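PDB 3TC9: IPT/TIG domain-containing protein from Bacteroides thetaiotaomicron, which is of unknown function but, as a six-bladed beta-propeller protein with an immunoglobulin-like IPT/TIG domain, probably helps bind nutrients. Local coordinates for residues B[196-209]-B[220-232]. Sequence-based numbering, arbitrary orientation. Where two conformers were deposited one is given.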
ATOM      1  N   THR B 196       6.821  13.988 -29.136  1.00 46.55           N
ATOM      2  CA  THR B 196       7.962  14.894 -29.295  1.00 45.94           C
ATOM      3  C   THR B 196       9.041  14.290 -30.210  1.00 49.76           C
ATOM      4  O   THR B 196       9.508  13.170 -29.956  1.00 48.63           O
ATOM      5  CB  THR B 196       8.528  15.249 -27.925  1.00 50.67           C
ATOM      6  OG1 THR B 196       7.484  15.859 -27.168  1.00 50.36           O
ATOM      7  CG2 THR B 196       9.694  16.197 -28.009  1.00 51.39           C
ATOM      8  N   ASN B 197       9.446  15.056 -31.251  1.00 46.39           N
ATOM      9  CA  ASN B 197      10.444  14.658 -32.241  1.00 47.32           C
ATOM     10  C   ASN B 197      11.748  15.462 -32.093  1.00 54.00           C
ATOM     11  O   ASN B 197      11.732  16.694 -32.040  1.00 53.97           O
ATOM     12  CB  ASN B 197       9.884  14.803 -33.666  1.00 46.00           C
ATOM     13  CG  ASN B 197      10.567  13.930 -34.678  1.00 59.99           C
ATOM     14  OD1 ASN B 197      10.804  12.729 -34.468  1.00 55.45           O
ATOM     15  ND2 ASN B 197      10.881  14.505 -35.813  1.00 54.09           N
ATOM     16  N   ASP B 198      12.876  14.746 -32.009  1.00 52.26           N
ATOM     17  CA  ASP B 198      14.209  15.350 -31.866  1.00 53.06           C
ATOM     18  C   ASP B 198      14.852  15.490 -33.248  1.00 55.95           C
ATOM     19  O   ASP B 198      15.356  14.505 -33.795  1.00 55.44           O
ATOM     20  CB  ASP B 198      15.090  14.491 -30.914  1.00 54.17           C
ATOM     21  CG  ASP B 198      16.380  15.120 -30.403  1.00 60.99           C
ATOM     22  OD1 ASP B 198      16.828  16.151 -30.994  1.00 61.72           O
ATOM     23  OD2 ASP B 198      16.975  14.561 -29.445  1.00 62.53           O
ATOM     24  N   GLN B 199      14.808  16.705 -33.822  1.00 52.39           N
ATOM     25  CA  GLN B 199      15.368  16.959 -35.156  1.00 52.99           C
ATOM     26  C   GLN B 199      16.037  18.346 -35.208  1.00 58.81           C
ATOM     27  O   GLN B 199      15.619  19.241 -34.477  1.00 58.06           O
ATOM     28  CB  GLN B 199      14.297  16.757 -36.251  1.00 54.61           C
ATOM     29  CG  GLN B 199      13.014  17.570 -36.085  1.00 45.28           C
ATOM     30  CD  GLN B 199      13.200  18.971 -36.584  1.00 64.17           C
ATOM     31  OE1 GLN B 199      13.920  19.212 -37.555  1.00 64.60           O
ATOM     32  NE2 GLN B 199      12.588  19.933 -35.914  1.00 54.01           N
ATOM     33  N   ASN B 200      17.086  18.509 -36.048  1.00 58.54           N
ATOM     34  CA  ASN B 200      17.941  19.708 -36.126  1.00 60.50           C
ATOM     35  C   ASN B 200      17.388  20.942 -36.870  1.00 66.80           C
ATOM     36  O   ASN B 200      18.060  21.969 -36.839  1.00 68.85           O
ATOM     37  CB  ASN B 200      19.312  19.363 -36.740  1.00 64.29           C
ATOM     38  CG  ASN B 200      19.306  18.737 -38.126  1.00 88.35           C
ATOM     39  OD1 ASN B 200      18.415  18.960 -38.965  1.00 79.88           O
ATOM     40  ND2 ASN B 200      20.332  17.936 -38.391  1.00 78.63           N
ATOM     41  N   ASN B 201      16.222  20.867 -37.532  1.00 63.47           N
ATOM     42  CA  ASN B 201      15.683  22.023 -38.266  1.00 64.10           C
ATOM     43  C   ASN B 201      14.722  22.822 -37.380  1.00 68.13           C
ATOM     44  O   ASN B 201      13.689  22.300 -36.969  1.00 68.27           O
ATOM     45  CB  ASN B 201      14.998  21.570 -39.554  1.00 64.27           C
ATOM     46  CG  ASN B 201      14.683  22.657 -40.555  1.00 88.43           C
ATOM     47  OD1 ASN B 201      14.164  23.735 -40.231  1.00 86.47           O
ATOM     48  ND2 ASN B 201      14.929  22.358 -41.820  1.00 78.00           N
ATOM     49  N   ASN B 202      15.038  24.104 -37.128  1.00 65.11           N
ATOM     50  CA  ASN B 202      14.226  24.973 -36.276  1.00 64.90           C
ATOM     51  C   ASN B 202      12.866  25.357 -36.903  1.00 70.03           C
ATOM     52  O   ASN B 202      11.992  25.852 -36.179  1.00 69.18           O
ATOM     53  CB  ASN B 202      14.999  26.231 -35.885  1.00 65.94           C
ATOM     54  CG  ASN B 202      14.461  26.881 -34.633  1.00 92.78           C
ATOM     55  OD1 ASN B 202      14.396  26.271 -33.553  1.00 86.47           O
ATOM     56  ND2 ASN B 202      14.030  28.126 -34.759  1.00 87.68           N
ATOM     57  N   ASP B 203      12.671  25.099 -38.214  1.00 67.56           N
ATOM     58  CA  ASP B 203      11.417  25.423 -38.904  1.00 68.37           C
ATOM     59  C   ASP B 203      10.500  24.194 -39.040  1.00 67.63           C
ATOM     60  O   ASP B 203       9.370  24.321 -39.528  1.00 67.69           O
ATOM     61  CB  ASP B 203      11.696  26.053 -40.278  1.00 73.30           C
ATOM     62  CG  ASP B 203      12.400  27.399 -40.179  1.00 95.71           C
ATOM     63  OD1 ASP B 203      11.804  28.343 -39.597  1.00 97.28           O
ATOM     64  OD2 ASP B 203      13.558  27.505 -40.665  1.00106.60           O
ATOM     65  N   ARG B 204      10.994  23.020 -38.598  1.00 59.69           N
ATOM     66  CA  ARG B 204      10.238  21.770 -38.634  0.50 58.15           C
ATOM     67  C   ARG B 204       9.650  21.480 -37.221  1.00 57.77           C
ATOM     68  O   ARG B 204      10.142  22.035 -36.233  1.00 55.04           O
ATOM     69  CB  ARG B 204      11.104  20.617 -39.184  0.50 58.14           C
ATOM     70  CG  ARG B 204      11.283  20.707 -40.708  0.50 64.95           C
ATOM     71  CD  ARG B 204      11.617  19.376 -41.355  0.50 69.58           C
ATOM     72  NE  ARG B 204      13.021  19.299 -41.759  0.50 73.02           N
ATOM     73  CZ  ARG B 204      13.528  18.357 -42.548  0.50 83.61           C
ATOM     74  NH1 ARG B 204      12.747  17.404 -43.044  0.50 61.91           N
ATOM     75  NH2 ARG B 204      14.819  18.363 -42.854  0.50 73.97           N
ATOM     76  N   PRO B 205       8.548  20.695 -37.081  1.00 52.42           N
ATOM     77  CA  PRO B 205       7.971  20.518 -35.730  1.00 51.04           C
ATOM     78  C   PRO B 205       8.794  19.691 -34.724  1.00 54.40           C
ATOM     79  O   PRO B 205       9.520  18.745 -35.079  1.00 52.33           O
ATOM     80  CB  PRO B 205       6.627  19.816 -35.988  1.00 52.81           C
ATOM     81  CG  PRO B 205       6.407  19.863 -37.470  1.00 58.64           C
ATOM     82  CD  PRO B 205       7.757  19.956 -38.093  1.00 54.25           C
ATOM     83  N   ASN B 206       8.649  20.066 -33.432  1.00 50.36           N
ATOM     84  CA  ASN B 206       9.248  19.337 -32.310  1.00 48.30           C
ATOM     85  C   ASN B 206       8.143  18.592 -31.592  1.00 51.29           C
ATOM     86  O   ASN B 206       8.375  17.481 -31.161  1.00 50.35           O
ATOM     87  CB  ASN B 206      10.056  20.234 -31.343  1.00 44.04           C
ATOM     88  CG  ASN B 206       9.392  21.508 -30.822  1.00 63.39           C
ATOM     89  OD1 ASN B 206       8.197  21.764 -31.017  1.00 49.93           O
ATOM     90  ND2 ASN B 206      10.171  22.349 -30.131  1.00 51.89           N
ATOM     91  N   ASN B 207       6.930  19.171 -31.524  1.00 48.95           N
ATOM     92  CA  ASN B 207       5.788  18.571 -30.838  1.00 48.75           C
ATOM     93  C   ASN B 207       4.608  18.375 -31.770  1.00 55.28           C
ATOM     94  O   ASN B 207       4.195  19.283 -32.482  1.00 56.28           O
ATOM     95  CB  ASN B 207       5.379  19.418 -29.621  1.00 51.27           C
ATOM     96  CG  ASN B 207       6.454  19.433 -28.561  1.00 65.49           C
ATOM     97  OD1 ASN B 207       6.885  18.384 -28.075  1.00 58.33           O
ATOM     98  ND2 ASN B 207       6.951  20.610 -28.219  1.00 52.54           N
ATOM     99  N   TYR B 208       4.106  17.151 -31.783  1.00 53.53           N
ATOM    100  CA  TYR B 208       2.974  16.690 -32.572  1.00 55.70           C
ATOM    101  C   TYR B 208       1.862  16.288 -31.636  1.00 62.45           C
ATOM    102  O   TYR B 208       2.135  15.811 -30.537  1.00 60.53           O
ATOM    103  CB  TYR B 208       3.366  15.489 -33.463  1.00 56.51           C
ATOM    104  CG  TYR B 208       4.393  15.798 -34.528  1.00 58.23           C
ATOM    105  CD1 TYR B 208       5.758  15.672 -34.266  1.00 59.88           C
ATOM    106  CD2 TYR B 208       4.007  16.183 -35.808  1.00 59.49           C
ATOM    107  CE1 TYR B 208       6.709  15.937 -35.248  1.00 62.43           C
ATOM    108  CE2 TYR B 208       4.950  16.447 -36.800  1.00 60.75           C
ATOM    109  CZ  TYR B 208       6.301  16.326 -36.515  1.00 68.33           C
ATOM    110  OH  TYR B 208       7.242  16.611 -37.473  1.00 68.08           O
ATOM    111  N   ILE B 209       0.613  16.446 -32.081  1.00 63.05           N
ATOM    112  CA  ILE B 209      -0.567  16.076 -31.311  1.00 63.99           C
ATOM    113  C   ILE B 209      -1.337  14.963 -32.068  1.00 68.81           C
ATOM    114  O   ILE B 209      -1.518  15.043 -33.285  1.00 69.85           O
ATOM    115  CB  ILE B 209      -1.413  17.340 -30.976  1.00 68.95           C
ATOM    116  CG1 ILE B 209      -2.385  17.101 -29.830  1.00 69.30           C
ATOM    117  CG2 ILE B 209      -2.061  18.033 -32.191  1.00 72.38           C
ATOM    118  CD1 ILE B 209      -2.664  18.367 -28.985  1.00 81.37           C
ATOM    119  N   THR B 220      -1.052  16.174 -36.141  1.00 70.47           N
ATOM    120  CA  THR B 220      -1.097  17.626 -36.307  1.00 70.83           C
ATOM    121  C   THR B 220       0.096  18.186 -35.546  1.00 73.12           C
ATOM    122  O   THR B 220       0.472  17.652 -34.506  1.00 72.26           O
ATOM    123  CB  THR B 220      -2.447  18.219 -35.843  1.00 80.02           C
ATOM    124  OG1 THR B 220      -3.521  17.468 -36.402  1.00 82.35           O
ATOM    125  CG2 THR B 220      -2.617  19.694 -36.221  1.00 79.75           C
ATOM    126  N   GLU B 221       0.707  19.231 -36.084  1.00 68.99           N
ATOM    127  CA  GLU B 221       1.839  19.917 -35.482  1.00 67.23           C
ATOM    128  C   GLU B 221       1.304  20.813 -34.358  1.00 69.65           C
ATOM    129  O   GLU B 221       0.234  21.404 -34.514  1.00 69.95           O
ATOM    130  CB  GLU B 221       2.555  20.709 -36.591  1.00 69.68           C
ATOM    131  CG  GLU B 221       3.538  21.783 -36.169  1.00 80.84           C
ATOM    132  CD  GLU B 221       3.740  22.836 -37.243  1.00104.56           C
ATOM    133  OE1 GLU B 221       4.000  22.464 -38.414  1.00 87.59           O
ATOM    134  OE2 GLU B 221       3.600  24.038 -36.917  1.00101.97           O
ATOM    135  N   LEU B 222       2.016  20.875 -33.214  1.00 63.98           N
ATOM    136  CA  LEU B 222       1.629  21.708 -32.070  1.00 63.09           C
ATOM    137  C   LEU B 222       2.576  22.918 -31.958  1.00 66.12           C
ATOM    138  O   LEU B 222       2.113  24.053 -31.818  1.00 66.62           O
ATOM    139  CB  LEU B 222       1.606  20.875 -30.773  1.00 61.12           C
ATOM    140  CG  LEU B 222       1.103  21.557 -29.511  1.00 65.13           C
ATOM    141  CD1 LEU B 222      -0.406  21.749 -29.533  1.00 66.30           C
ATOM    142  CD2 LEU B 222       1.494  20.763 -28.313  1.00 65.45           C
ATOM    143  N   THR B 223       3.894  22.655 -32.019  1.00 61.07           N
ATOM    144  CA  THR B 223       4.976  23.651 -31.983  1.00 60.85           C
ATOM    145  C   THR B 223       6.077  23.203 -32.969  1.00 63.05           C
ATOM    146  O   THR B 223       6.151  22.026 -33.333  1.00 60.76           O
ATOM    147  CB  THR B 223       5.551  23.891 -30.531  1.00 67.18           C
ATOM    148  OG1 THR B 223       6.178  22.709 -30.026  1.00 67.54           O
ATOM    149  CG2 THR B 223       4.518  24.376 -29.537  1.00 65.22           C
ATOM    150  N   LYS B 224       6.911  24.159 -33.389  1.00 60.70           N
ATOM    151  CA  LYS B 224       8.082  23.994 -34.246  1.00 60.67           C
ATOM    152  C   LYS B 224       9.326  24.270 -33.403  1.00 63.99           C
ATOM    153  O   LYS B 224       9.267  25.109 -32.491  1.00 64.08           O
ATOM    154  CB  LYS B 224       8.022  24.965 -35.450  1.00 64.53           C
ATOM    155  CG  LYS B 224       7.003  24.589 -36.515  1.00 73.62           C
ATOM    156  CD  LYS B 224       6.863  25.663 -37.590  1.00 81.88           C
ATOM    157  CE  LYS B 224       5.701  26.595 -37.322  1.00 94.10           C
ATOM    158  NZ  LYS B 224       5.516  27.590 -38.410  1.00102.40           N
ATOM    159  N   GLY B 225      10.430  23.588 -33.701  1.00 58.50           N
ATOM    160  CA  GLY B 225      11.668  23.814 -32.968  1.00 57.31           C
ATOM    161  C   GLY B 225      12.712  22.737 -33.145  1.00 60.76           C
ATOM    162  O   GLY B 225      12.385  21.555 -33.296  1.00 59.02           O
ATOM    163  N   GLN B 226      13.983  23.137 -33.102  1.00 57.41           N
ATOM    164  CA  GLN B 226      15.081  22.184 -33.257  1.00 56.59           C
ATOM    165  C   GLN B 226      15.539  21.589 -31.912  1.00 59.12           C
ATOM    166  O   GLN B 226      15.367  22.194 -30.847  1.00 58.39           O
ATOM    167  CB  GLN B 226      16.279  22.827 -33.979  1.00 58.63           C
ATOM    168  CG  GLN B 226      16.870  24.030 -33.243  1.00 70.86           C
ATOM    169  CD  GLN B 226      18.068  24.623 -33.934  1.00 86.68           C
ATOM    170  OE1 GLN B 226      18.804  23.955 -34.691  1.00 82.02           O
ATOM    171  NE2 GLN B 226      18.319  25.884 -33.636  1.00 68.51           N
ATOM    172  N   ASN B 227      16.095  20.375 -32.006  1.00 54.78           N
ATOM    173  CA  ASN B 227      16.761  19.555 -30.997  1.00 52.99           C
ATOM    174  C   ASN B 227      16.013  19.488 -29.645  1.00 53.82           C
ATOM    175  O   ASN B 227      16.586  19.710 -28.570  1.00 53.30           O
ATOM    176  CB  ASN B 227      18.216  20.047 -30.831  1.00 52.61           C
ATOM    177  CG  ASN B 227      18.974  20.076 -32.151  1.00 54.50           C
ATOM    178  OD1 ASN B 227      19.014  19.103 -32.916  1.00 42.02           O
ATOM    179  ND2 ASN B 227      19.546  21.209 -32.474  1.00 37.65           N
ATOM    180  N   CYS B 228      14.739  19.126 -29.721  1.00 47.64           N
ATOM    181  CA  CYS B 228      13.893  18.946 -28.557  1.00 45.59           C
ATOM    182  C   CYS B 228      14.036  17.497 -28.089  1.00 47.53           C
ATOM    183  O   CYS B 228      13.793  16.574 -28.872  1.00 45.60           O
ATOM    184  CB  CYS B 228      12.451  19.295 -28.896  1.00 46.11           C
ATOM    185  SG  CYS B 228      11.327  19.220 -27.490  1.00 49.66           S
ATOM    186  N   ASN B 229      14.431  17.293 -26.819  1.00 43.59           N
ATOM    187  CA  ASN B 229      14.669  15.947 -26.277  1.00 42.46           C
ATOM    188  C   ASN B 229      13.503  15.428 -25.438  1.00 47.75           C
ATOM    189  O   ASN B 229      13.617  14.387 -24.799  1.00 47.43           O
ATOM    190  CB  ASN B 229      15.960  15.929 -25.442  1.00 41.20           C
ATOM    191  CG  ASN B 229      17.081  16.734 -26.052  1.00 48.72           C
ATOM    192  OD1 ASN B 229      17.507  17.723 -25.488  1.00 45.66           O
ATOM    193  ND2 ASN B 229      17.503  16.391 -27.259  1.00 42.12           N
ATOM    194  N   GLY B 230      12.380  16.121 -25.472  1.00 45.25           N
ATOM    195  CA  GLY B 230      11.205  15.689 -24.740  1.00 44.30           C
ATOM    196  C   GLY B 230      10.319  16.818 -24.297  1.00 49.04           C
ATOM    197  O   GLY B 230      10.773  17.954 -24.136  1.00 48.36           O
ATOM    198  N   ALA B 231       9.039  16.495 -24.092  1.00 44.94           N
ATOM    199  CA  ALA B 231       8.030  17.426 -23.614  1.00 44.44           C
ATOM    200  C   ALA B 231       7.211  16.745 -22.519  1.00 48.94           C
ATOM    201  O   ALA B 231       7.200  15.508 -22.427  1.00 48.21           O
ATOM    202  CB  ALA B 231       7.141  17.900 -24.755  1.00 46.03           C
ATOM    203  N   GLU B 232       6.568  17.540 -21.654  1.00 44.70           N
ATOM    204  CA  GLU B 232       5.799  17.032 -20.522  1.00 43.45           C
ATOM    205  C   GLU B 232       4.759  18.067 -20.103  1.00 47.83           C
ATOM    206  O   GLU B 232       5.077  19.249 -20.034  1.00 48.18           O
ATOM    207  CB  GLU B 232       6.764  16.703 -19.361  1.00 43.66           C
ATOM    208  CG  GLU B 232       6.159  16.470 -17.986  1.00 55.80           C
ATOM    209  CD  GLU B 232       5.497  15.136 -17.693  1.00 79.00           C
ATOM    210  OE1 GLU B 232       4.663  14.683 -18.515  1.00 75.01           O
ATOM    211  OE2 GLU B 232       5.730  14.607 -16.579  1.00 60.75           O
TER
HETATM  212  O   HOH W   1      13.352  18.921 -32.305  1.00 41.33           O
HETATM  213  O   HOH W   2      19.361  16.899 -29.638  1.00 50.12           O
HETATM  214  O   HOH W   3      -4.014  15.479 -34.463  1.00 51.12           O
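Asp198 OD2 accepts an N-H from Asn229 ND2 at 2.9 Å and is salt-bridged to Arg182. The site lies where one blade of the beta-propeller hands over to the next: strand 219-224 closes the blade begun by 181-186, and the chain then runs back past the 198-204 loop to start the following blade at 231-233. The Asn229 amide comes from 50° above the carboxylate plane, its own plane turned 66° from it, while its OD1 is held by Asn243; water 2 also bridges ND2 to Asp198 OD1.

Further along, Asn227 N gives a nearly straight bond to Gln199 O (2.8 Å), and Asn227 ND2 reaches on to Asn246. Water 1 sits between the two runs, accepting from Gln199 N and Cys228 N. Next to it the buried Cys228 sets its CB against Asn206 CB and its SG 3.5 Å from Thr196 CG2, with Phe242 of the next blade covering Cys228 and Asn206.

Asn207 works in both directions. With chi1 -65° its CG lies beside the backbone N, and the amide runs alongside Thr223: ND2 donates to Thr223 OG1 at 2.9 Å, almost in the amide plane, while OD1 receives Thr196 OG1 at 2.7 Å, tying three strands together on one face. The 205-211/219-224 hairpin is antiparallel but bulged here, and Asn207 O takes Leu222 N plus a weak bond from Thr223 N. Past the bulge the pairing is regular from Tyr208, opposite Glu221, and at Ile209 the backbone N meets Thr220 O at 2.7 Å, while Ile209 CG2 rests 3.7 Å from Thr220 CB.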